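Long-range contact in putative citrate lyase, alfa subunit (Streptococcus mutans, PDB 2HJ0), which belongs to the citrate lyase alpha-subunit (CitF) family and folds into two large mixed beta sheets with surrounding helices: residues K301-V314 with L321-S335. Residues are numbered along the deposited sequence; the frame is centred on the assembly and turned at random.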
ATOM      1  N   LYS A 301     -24.783   3.849  18.521  1.00 28.95           N
ATOM      2  CA  LYS A 301     -23.392   4.168  18.274  1.00 27.90           C
ATOM      3  C   LYS A 301     -23.070   3.976  16.793  1.00 26.22           C
ATOM      4  O   LYS A 301     -23.457   2.980  16.186  1.00 25.42           O
ATOM      5  CB  LYS A 301     -22.503   3.267  19.125  1.00 28.88           C
ATOM      6  CG  LYS A 301     -21.169   3.866  19.479  1.00 30.06           C
ATOM      7  CD  LYS A 301     -20.207   2.825  20.051  1.00 33.19           C
ATOM      8  CE  LYS A 301     -19.813   1.789  18.998  1.00 34.17           C
ATOM      9  NZ  LYS A 301     -18.635   0.959  19.404  1.00 34.99           N
ATOM     10  N   ALA A 302     -22.369   4.945  16.217  1.00 25.29           N
ATOM     11  CA  ALA A 302     -21.993   4.892  14.809  1.00 24.38           C
ATOM     12  C   ALA A 302     -20.735   4.039  14.639  1.00 23.26           C
ATOM     13  O   ALA A 302     -19.859   4.054  15.500  1.00 22.76           O
ATOM     14  CB  ALA A 302     -21.745   6.301  14.295  1.00 22.99           C
ATOM     15  N   ASN A 303     -20.646   3.304  13.531  1.00 22.76           N
ATOM     16  CA  ASN A 303     -19.477   2.466  13.259  1.00 22.84           C
ATOM     17  C   ASN A 303     -18.244   3.275  12.839  1.00 21.35           C
ATOM     18  O   ASN A 303     -17.129   2.963  13.251  1.00 22.34           O
ATOM     19  CB  ASN A 303     -19.791   1.426  12.177  1.00 24.97           C
ATOM     20  CG  ASN A 303     -20.227   2.057  10.861  1.00 26.49           C
ATOM     21  OD1 ASN A 303     -20.410   1.362   9.861  1.00 26.24           O
ATOM     22  ND2 ASN A 303     -20.399   3.378  10.857  1.00 27.52           N
ATOM     23  N   PHE A 304     -18.427   4.296  12.009  1.00 18.36           N
ATOM     24  CA  PHE A 304     -17.296   5.123  11.601  1.00 16.87           C
ATOM     25  C   PHE A 304     -17.692   6.457  10.987  1.00 15.28           C
ATOM     26  O   PHE A 304     -18.817   6.642  10.533  1.00 13.57           O
ATOM     27  CB  PHE A 304     -16.378   4.374  10.614  1.00 15.56           C
ATOM     28  CG  PHE A 304     -16.969   4.206   9.237  1.00 14.66           C
ATOM     29  CD1 PHE A 304     -17.771   3.112   8.939  1.00 13.75           C
ATOM     30  CD2 PHE A 304     -16.762   5.162   8.252  1.00 12.48           C
ATOM     31  CE1 PHE A 304     -18.356   2.978   7.688  1.00 11.44           C
ATOM     32  CE2 PHE A 304     -17.350   5.030   6.998  1.00 10.18           C
ATOM     33  CZ  PHE A 304     -18.142   3.938   6.720  1.00 10.18           C
ATOM     34  N   ALA A 305     -16.737   7.380  11.001  1.00 14.61           N
ATOM     35  CA  ALA A 305     -16.895   8.701  10.427  1.00 14.95           C
ATOM     36  C   ALA A 305     -15.821   8.809   9.323  1.00 15.11           C
ATOM     37  O   ALA A 305     -14.749   8.190   9.414  1.00 13.25           O
ATOM     38  CB  ALA A 305     -16.680   9.749  11.490  1.00 15.31           C
ATOM     39  N   LEU A 306     -16.102   9.598   8.289  1.00 15.23           N
ATOM     40  CA  LEU A 306     -15.175   9.736   7.174  1.00 15.83           C
ATOM     41  C   LEU A 306     -14.830  11.164   6.798  1.00 15.88           C
ATOM     42  O   LEU A 306     -15.191  12.116   7.482  1.00 15.91           O
ATOM     43  CB  LEU A 306     -15.774   9.041   5.952  1.00 15.54           C
ATOM     44  CG  LEU A 306     -14.959   8.959   4.668  1.00 16.16           C
ATOM     45  CD1 LEU A 306     -13.682   8.181   4.936  1.00 16.36           C
ATOM     46  CD2 LEU A 306     -15.788   8.285   3.576  1.00 18.38           C
ATOM     47  N   GLY A 307     -14.099  11.286   5.697  1.00 17.33           N
ATOM     48  CA  GLY A 307     -13.739  12.582   5.147  1.00 16.73           C
ATOM     49  C   GLY A 307     -12.548  13.324   5.698  1.00 15.07           C
ATOM     50  O   GLY A 307     -11.484  12.759   5.965  1.00 12.85           O
ATOM     51  N   GLY A 308     -12.747  14.635   5.766  1.00 14.65           N
ATOM     52  CA  GLY A 308     -11.765  15.535   6.303  1.00 13.12           C
ATOM     53  C   GLY A 308     -12.220  15.593   7.739  1.00 12.34           C
ATOM     54  O   GLY A 308     -13.324  16.057   8.042  1.00 11.11           O
ATOM     55  N   ILE A 309     -11.370  15.079   8.613  1.00 11.19           N
ATOM     56  CA  ILE A 309     -11.654  15.013  10.023  1.00 11.24           C
ATOM     57  C   ILE A 309     -11.410  16.344  10.699  1.00 11.10           C
ATOM     58  O   ILE A 309     -10.572  17.113  10.253  1.00 10.57           O
ATOM     59  CB  ILE A 309     -10.780  13.936  10.647  1.00 10.80           C
ATOM     60  CG1 ILE A 309     -10.964  12.635   9.861  1.00 11.33           C
ATOM     61  CG2 ILE A 309     -11.110  13.772  12.120  1.00 11.28           C
ATOM     62  CD1 ILE A 309     -12.418  12.190   9.696  1.00 10.65           C
ATOM     63  N   THR A 310     -12.185  16.628  11.744  1.00 12.55           N
ATOM     64  CA  THR A 310     -12.035  17.859  12.531  1.00 12.23           C
ATOM     65  C   THR A 310     -12.022  17.390  13.976  1.00 11.39           C
ATOM     66  O   THR A 310     -12.348  16.233  14.249  1.00  8.53           O
ATOM     67  CB  THR A 310     -13.212  18.818  12.379  1.00 12.47           C
ATOM     68  OG1 THR A 310     -14.276  18.386  13.225  1.00 15.70           O
ATOM     69  CG2 THR A 310     -13.701  18.845  10.957  1.00 14.73           C
ATOM     70  N   ASN A 311     -11.656  18.275  14.897  1.00 11.85           N
ATOM     71  CA  ASN A 311     -11.615  17.905  16.307  1.00 12.24           C
ATOM     72  C   ASN A 311     -12.943  17.364  16.812  1.00 12.24           C
ATOM     73  O   ASN A 311     -12.951  16.524  17.702  1.00 10.65           O
ATOM     74  CB  ASN A 311     -11.181  19.090  17.168  1.00 12.84           C
ATOM     75  CG  ASN A 311     -11.052  18.726  18.639  1.00 15.71           C
ATOM     76  OD1 ASN A 311     -11.880  19.126  19.458  1.00 17.11           O
ATOM     77  ND2 ASN A 311     -10.015  17.950  18.980  1.00 15.92           N
ATOM     78  N   ALA A 312     -14.057  17.832  16.244  1.00 13.58           N
ATOM     79  CA  ALA A 312     -15.372  17.356  16.669  1.00 14.78           C
ATOM     80  C   ALA A 312     -15.460  15.864  16.448  1.00 17.28           C
ATOM     81  O   ALA A 312     -16.080  15.130  17.222  1.00 17.11           O
ATOM     82  CB  ALA A 312     -16.453  18.040  15.896  1.00 14.54           C
HETATM   83  N   MSE A 313     -14.809  15.415  15.385  1.00 19.81           N
HETATM   84  CA  MSE A 313     -14.797  14.006  15.043  1.00 21.71           C
HETATM   85  C   MSE A 313     -13.951  13.207  16.029  1.00 19.05           C
HETATM   86  O   MSE A 313     -14.327  12.109  16.429  1.00 17.11           O
HETATM   87  CB  MSE A 313     -14.266  13.831  13.624  1.00 28.89           C
HETATM   88  CG  MSE A 313     -15.084  12.849  12.839  1.00 39.15           C
HETATM   89 SE   MSE A 313     -16.977  13.293  12.990  1.00 54.68          SE
HETATM   90  CE  MSE A 313     -17.320  13.530  11.075  1.00 49.87           C
ATOM     91  N   VAL A 314     -12.812  13.771  16.418  1.00 17.01           N
ATOM     92  CA  VAL A 314     -11.933  13.116  17.363  1.00 16.79           C
ATOM     93  C   VAL A 314     -12.684  13.040  18.678  1.00 16.64           C
ATOM     94  O   VAL A 314     -12.645  12.032  19.390  1.00 18.19           O
ATOM     95  CB  VAL A 314     -10.643  13.920  17.581  1.00 16.66           C
ATOM     96  CG1 VAL A 314      -9.678  13.144  18.478  1.00 15.33           C
ATOM     97  CG2 VAL A 314     -10.003  14.239  16.251  1.00 14.81           C
ATOM     98  N   LEU A 321     -18.609   7.324  20.899  1.00 20.71           N
ATOM     99  CA  LEU A 321     -19.828   7.411  20.108  1.00 20.32           C
ATOM    100  C   LEU A 321     -19.656   6.931  18.671  1.00 19.86           C
ATOM    101  O   LEU A 321     -20.628   6.609  17.984  1.00 20.31           O
ATOM    102  CB  LEU A 321     -20.363   8.832  20.105  1.00 22.00           C
ATOM    103  CG  LEU A 321     -21.464   9.096  21.134  1.00 22.96           C
ATOM    104  CD1 LEU A 321     -20.899   9.003  22.544  1.00 23.23           C
ATOM    105  CD2 LEU A 321     -22.034  10.489  20.872  1.00 24.37           C
ATOM    106  N   VAL A 322     -18.417   6.905  18.210  1.00 18.35           N
ATOM    107  CA  VAL A 322     -18.117   6.426  16.875  1.00 16.92           C
ATOM    108  C   VAL A 322     -16.943   5.464  17.040  1.00 16.15           C
ATOM    109  O   VAL A 322     -15.891   5.819  17.579  1.00 15.34           O
ATOM    110  CB  VAL A 322     -17.779   7.604  15.896  1.00 17.42           C
ATOM    111  CG1 VAL A 322     -16.585   8.398  16.394  1.00 18.25           C
ATOM    112  CG2 VAL A 322     -17.511   7.065  14.508  1.00 16.10           C
ATOM    113  N   ASP A 323     -17.146   4.234  16.591  1.00 15.74           N
ATOM    114  CA  ASP A 323     -16.139   3.199  16.721  1.00 16.64           C
ATOM    115  C   ASP A 323     -14.815   3.440  16.008  1.00 15.73           C
ATOM    116  O   ASP A 323     -13.758   3.358  16.624  1.00 17.01           O
ATOM    117  CB  ASP A 323     -16.706   1.856  16.276  1.00 18.92           C
ATOM    118  CG  ASP A 323     -15.839   0.715  16.718  1.00 22.95           C
ATOM    119  OD1 ASP A 323     -15.717   0.524  17.949  1.00 27.74           O
ATOM    120  OD2 ASP A 323     -15.259   0.018  15.856  1.00 24.95           O
ATOM    121  N   LYS A 324     -14.864   3.714  14.711  1.00 13.64           N
ATOM    122  CA  LYS A 324     -13.648   3.953  13.957  1.00 12.00           C
ATOM    123  C   LYS A 324     -13.780   5.240  13.182  1.00 12.02           C
ATOM    124  O   LYS A 324     -14.852   5.825  13.113  1.00 13.21           O
ATOM    125  CB  LYS A 324     -13.412   2.834  12.961  1.00 11.38           C
ATOM    126  CG  LYS A 324     -13.257   1.473  13.556  1.00 11.24           C
ATOM    127  CD  LYS A 324     -11.828   1.217  13.957  1.00  8.49           C
ATOM    128  CE  LYS A 324     -11.645  -0.223  14.373  1.00  8.38           C
ATOM    129  NZ  LYS A 324     -12.096  -1.177  13.334  1.00 10.92           N
ATOM    130  N   ILE A 325     -12.686   5.675  12.581  1.00 12.08           N
ATOM    131  CA  ILE A 325     -12.704   6.886  11.777  1.00 12.90           C
ATOM    132  C   ILE A 325     -11.663   6.774  10.652  1.00 12.92           C
ATOM    133  O   ILE A 325     -10.467   6.563  10.903  1.00 12.29           O
ATOM    134  CB  ILE A 325     -12.475   8.140  12.660  1.00 11.92           C
ATOM    135  CG1 ILE A 325     -12.006   9.309  11.820  1.00 13.54           C
ATOM    136  CG2 ILE A 325     -11.440   7.869  13.709  1.00 13.09           C
ATOM    137  CD1 ILE A 325     -11.679  10.488  12.690  1.00 16.77           C
ATOM    138  N   LEU A 326     -12.144   6.874   9.411  1.00 11.88           N
ATOM    139  CA  LEU A 326     -11.289   6.787   8.220  1.00 11.32           C
ATOM    140  C   LEU A 326     -10.955   8.213   7.801  1.00 10.00           C
ATOM    141  O   LEU A 326     -11.846   9.035   7.603  1.00  9.18           O
ATOM    142  CB  LEU A 326     -12.009   6.038   7.095  1.00 11.06           C
ATOM    143  CG  LEU A 326     -12.585   4.685   7.521  1.00 11.77           C
ATOM    144  CD1 LEU A 326     -13.247   4.022   6.332  1.00 12.61           C
ATOM    145  CD2 LEU A 326     -11.490   3.811   8.082  1.00 11.18           C
ATOM    146  N   ASP A 327      -9.663   8.491   7.660  1.00 10.30           N
ATOM    147  CA  ASP A 327      -9.175   9.840   7.364  1.00 10.88           C
ATOM    148  C   ASP A 327      -8.399   9.997   6.055  1.00  9.63           C
ATOM    149  O   ASP A 327      -7.356   9.372   5.866  1.00  8.79           O
ATOM    150  CB  ASP A 327      -8.275  10.279   8.533  1.00 12.80           C
ATOM    151  CG  ASP A 327      -7.923  11.750   8.502  1.00 13.81           C
ATOM    152  OD1 ASP A 327      -7.833  12.335   7.406  1.00 15.72           O
ATOM    153  OD2 ASP A 327      -7.718  12.317   9.597  1.00 15.24           O
ATOM    154  N   VAL A 328      -8.896  10.852   5.166  1.00  8.59           N
ATOM    155  CA  VAL A 328      -8.201  11.084   3.909  1.00  6.71           C
ATOM    156  C   VAL A 328      -7.527  12.454   3.962  1.00  6.16           C
ATOM    157  O   VAL A 328      -6.624  12.761   3.183  1.00  5.65           O
ATOM    158  CB  VAL A 328      -9.157  11.038   2.712  1.00  5.90           C
ATOM    159  CG1 VAL A 328     -10.023  12.294   2.669  1.00  3.12           C
ATOM    160  CG2 VAL A 328      -8.353  10.885   1.441  1.00  6.39           C
ATOM    161  N   GLN A 329      -7.979  13.276   4.894  1.00  6.86           N
ATOM    162  CA  GLN A 329      -7.409  14.596   5.067  1.00  8.56           C
ATOM    163  C   GLN A 329      -7.840  15.224   6.391  1.00  9.80           C
ATOM    164  O   GLN A 329      -9.004  15.145   6.780  1.00 11.01           O
ATOM    165  CB  GLN A 329      -7.813  15.497   3.909  1.00  7.03           C
ATOM    166  CG  GLN A 329      -7.679  16.941   4.245  1.00  6.60           C
ATOM    167  CD  GLN A 329      -7.952  17.824   3.070  1.00  7.87           C
ATOM    168  OE1 GLN A 329      -8.887  17.580   2.292  1.00  8.95           O
ATOM    169  NE2 GLN A 329      -7.143  18.871   2.925  1.00  7.15           N
ATOM    170  N   ASP A 330      -6.894  15.847   7.082  1.00 10.12           N
ATOM    171  CA  ASP A 330      -7.192  16.488   8.351  1.00 10.20           C
ATOM    172  C   ASP A 330      -7.405  17.966   8.145  1.00 11.16           C
ATOM    173  O   ASP A 330      -6.758  18.572   7.298  1.00 11.62           O
ATOM    174  CB  ASP A 330      -6.048  16.274   9.324  1.00 10.65           C
ATOM    175  CG  ASP A 330      -5.919  14.850   9.736  1.00 11.34           C
ATOM    176  OD1 ASP A 330      -4.830  14.269   9.531  1.00 13.71           O
ATOM    177  OD2 ASP A 330      -6.913  14.307  10.265  1.00 12.44           O
ATOM    178  N   PHE A 331      -8.301  18.548   8.932  1.00 13.21           N
ATOM    179  CA  PHE A 331      -8.599  19.967   8.819  1.00 15.12           C
ATOM    180  C   PHE A 331      -8.184  20.827  10.029  1.00 17.24           C
ATOM    181  O   PHE A 331      -8.600  21.981  10.149  1.00 18.08           O
ATOM    182  CB  PHE A 331     -10.086  20.148   8.512  1.00 15.21           C
ATOM    183  CG  PHE A 331     -10.426  20.005   7.049  1.00 16.57           C
ATOM    184  CD1 PHE A 331     -10.651  21.125   6.259  1.00 17.18           C
ATOM    185  CD2 PHE A 331     -10.509  18.750   6.457  1.00 17.13           C
ATOM    186  CE1 PHE A 331     -10.956  20.991   4.902  1.00 17.74           C
ATOM    187  CE2 PHE A 331     -10.814  18.613   5.105  1.00 17.04           C
ATOM    188  CZ  PHE A 331     -11.037  19.732   4.328  1.00 17.13           C
ATOM    189  N   ASP A 332      -7.377  20.260  10.923  1.00 17.78           N
ATOM    190  CA  ASP A 332      -6.866  20.988  12.084  1.00 21.23           C
ATOM    191  C   ASP A 332      -5.825  20.145  12.816  1.00 22.66           C
ATOM    192  O   ASP A 332      -5.859  18.917  12.761  1.00 24.98           O
ATOM    193  CB  ASP A 332      -7.996  21.410  13.034  1.00 22.22           C
ATOM    194  CG  ASP A 332      -8.784  20.244  13.563  1.00 24.37           C
ATOM    195  OD1 ASP A 332      -9.824  20.487  14.205  1.00 24.18           O
ATOM    196  OD2 ASP A 332      -8.372  19.085  13.344  1.00 27.95           O
ATOM    197  N   HIS A 333      -4.896  20.804  13.493  1.00 22.16           N
ATOM    198  CA  HIS A 333      -3.835  20.094  14.187  1.00 22.12           C
ATOM    199  C   HIS A 333      -4.289  18.926  15.065  1.00 21.18           C
ATOM    200  O   HIS A 333      -3.755  17.820  14.970  1.00 22.67           O
ATOM    201  CB  HIS A 333      -3.013  21.075  15.020  1.00 24.96           C
ATOM    202  CG  HIS A 333      -1.895  20.432  15.769  1.00 27.04           C
ATOM    203  ND1 HIS A 333      -0.859  19.777  15.137  1.00 27.97           N
ATOM    204  CD2 HIS A 333      -1.678  20.292  17.096  1.00 28.35           C
ATOM    205  CE1 HIS A 333      -0.055  19.257  16.046  1.00 29.63           C
ATOM    206  NE2 HIS A 333      -0.529  19.553  17.242  1.00 30.47           N
ATOM    207  N   PRO A 334      -5.280  19.149  15.936  1.00 19.66           N
ATOM    208  CA  PRO A 334      -5.749  18.061  16.802  1.00 17.79           C
ATOM    209  C   PRO A 334      -6.173  16.801  16.045  1.00 16.60           C
ATOM    210  O   PRO A 334      -5.926  15.686  16.514  1.00 17.19           O
ATOM    211  CB  PRO A 334      -6.895  18.711  17.587  1.00 16.81           C
ATOM    212  CG  PRO A 334      -7.382  19.773  16.668  1.00 18.43           C
ATOM    213  CD  PRO A 334      -6.110  20.352  16.108  1.00 19.10           C
ATOM    214  N   SER A 335      -6.800  16.961  14.880  1.00 14.16           N
ATOM    215  CA  SER A 335      -7.202  15.788  14.098  1.00 11.37           C
ATOM    216  C   SER A 335      -5.977  15.074  13.563  1.00 10.10           C
ATOM    217  O   SER A 335      -5.932  13.848  13.515  1.00 10.08           O
ATOM    218  CB  SER A 335      -8.093  16.176  12.927  1.00 10.79           C
ATOM    219  OG  SER A 335      -9.391  16.503  13.385  1.00 11.00           O
TER
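Ile309 and Ile325 meet tip to tip inside a beta-alpha-beta unit, a worked example of how a crossover helix and its two parallel strands share one core. Strands 302-305 and 322-327 lie side by side, with Leu326 N donating to Ala305 O (2.9 Å); helix 311-318 connects them. Beyond the strands the register slips by one residue, and a second short parallel ladder pairs 308-309 with 329-330, where Phe331 N reaches Ile309 O at 3.0 Å.

The Ile309 side chain packs against those of Ile325 and Asp327. Its CB lies beside the Asp327 carboxylate, whose OD2, hydrogen-bonded to His346 NE2, sits too close to Asp330 OD2 for its place to be sure. With Ile309 CG1 anti to the carbonyl carbon (chi1 -53°), that methylene lies 3.4 Å from Asp327 CG. Ile309 CG2 packs 3.4 Å from Ile325 CD1. At the tip, Ile309 CD1 touches Ile325 CD1 at 3.5 Å, and Met313, a selenomethionine, brings its CG from the helix against Ile325 CD1.

Two helices begin together nearby. Asp332, the N-cap of helix 333-341, divides its carboxylate between them: OD2 accepts Ser335 N from above the carboxylate plane, whereas Asp332 OD1 turns its syn lone pair to Asn311 N, 3.0 Å away.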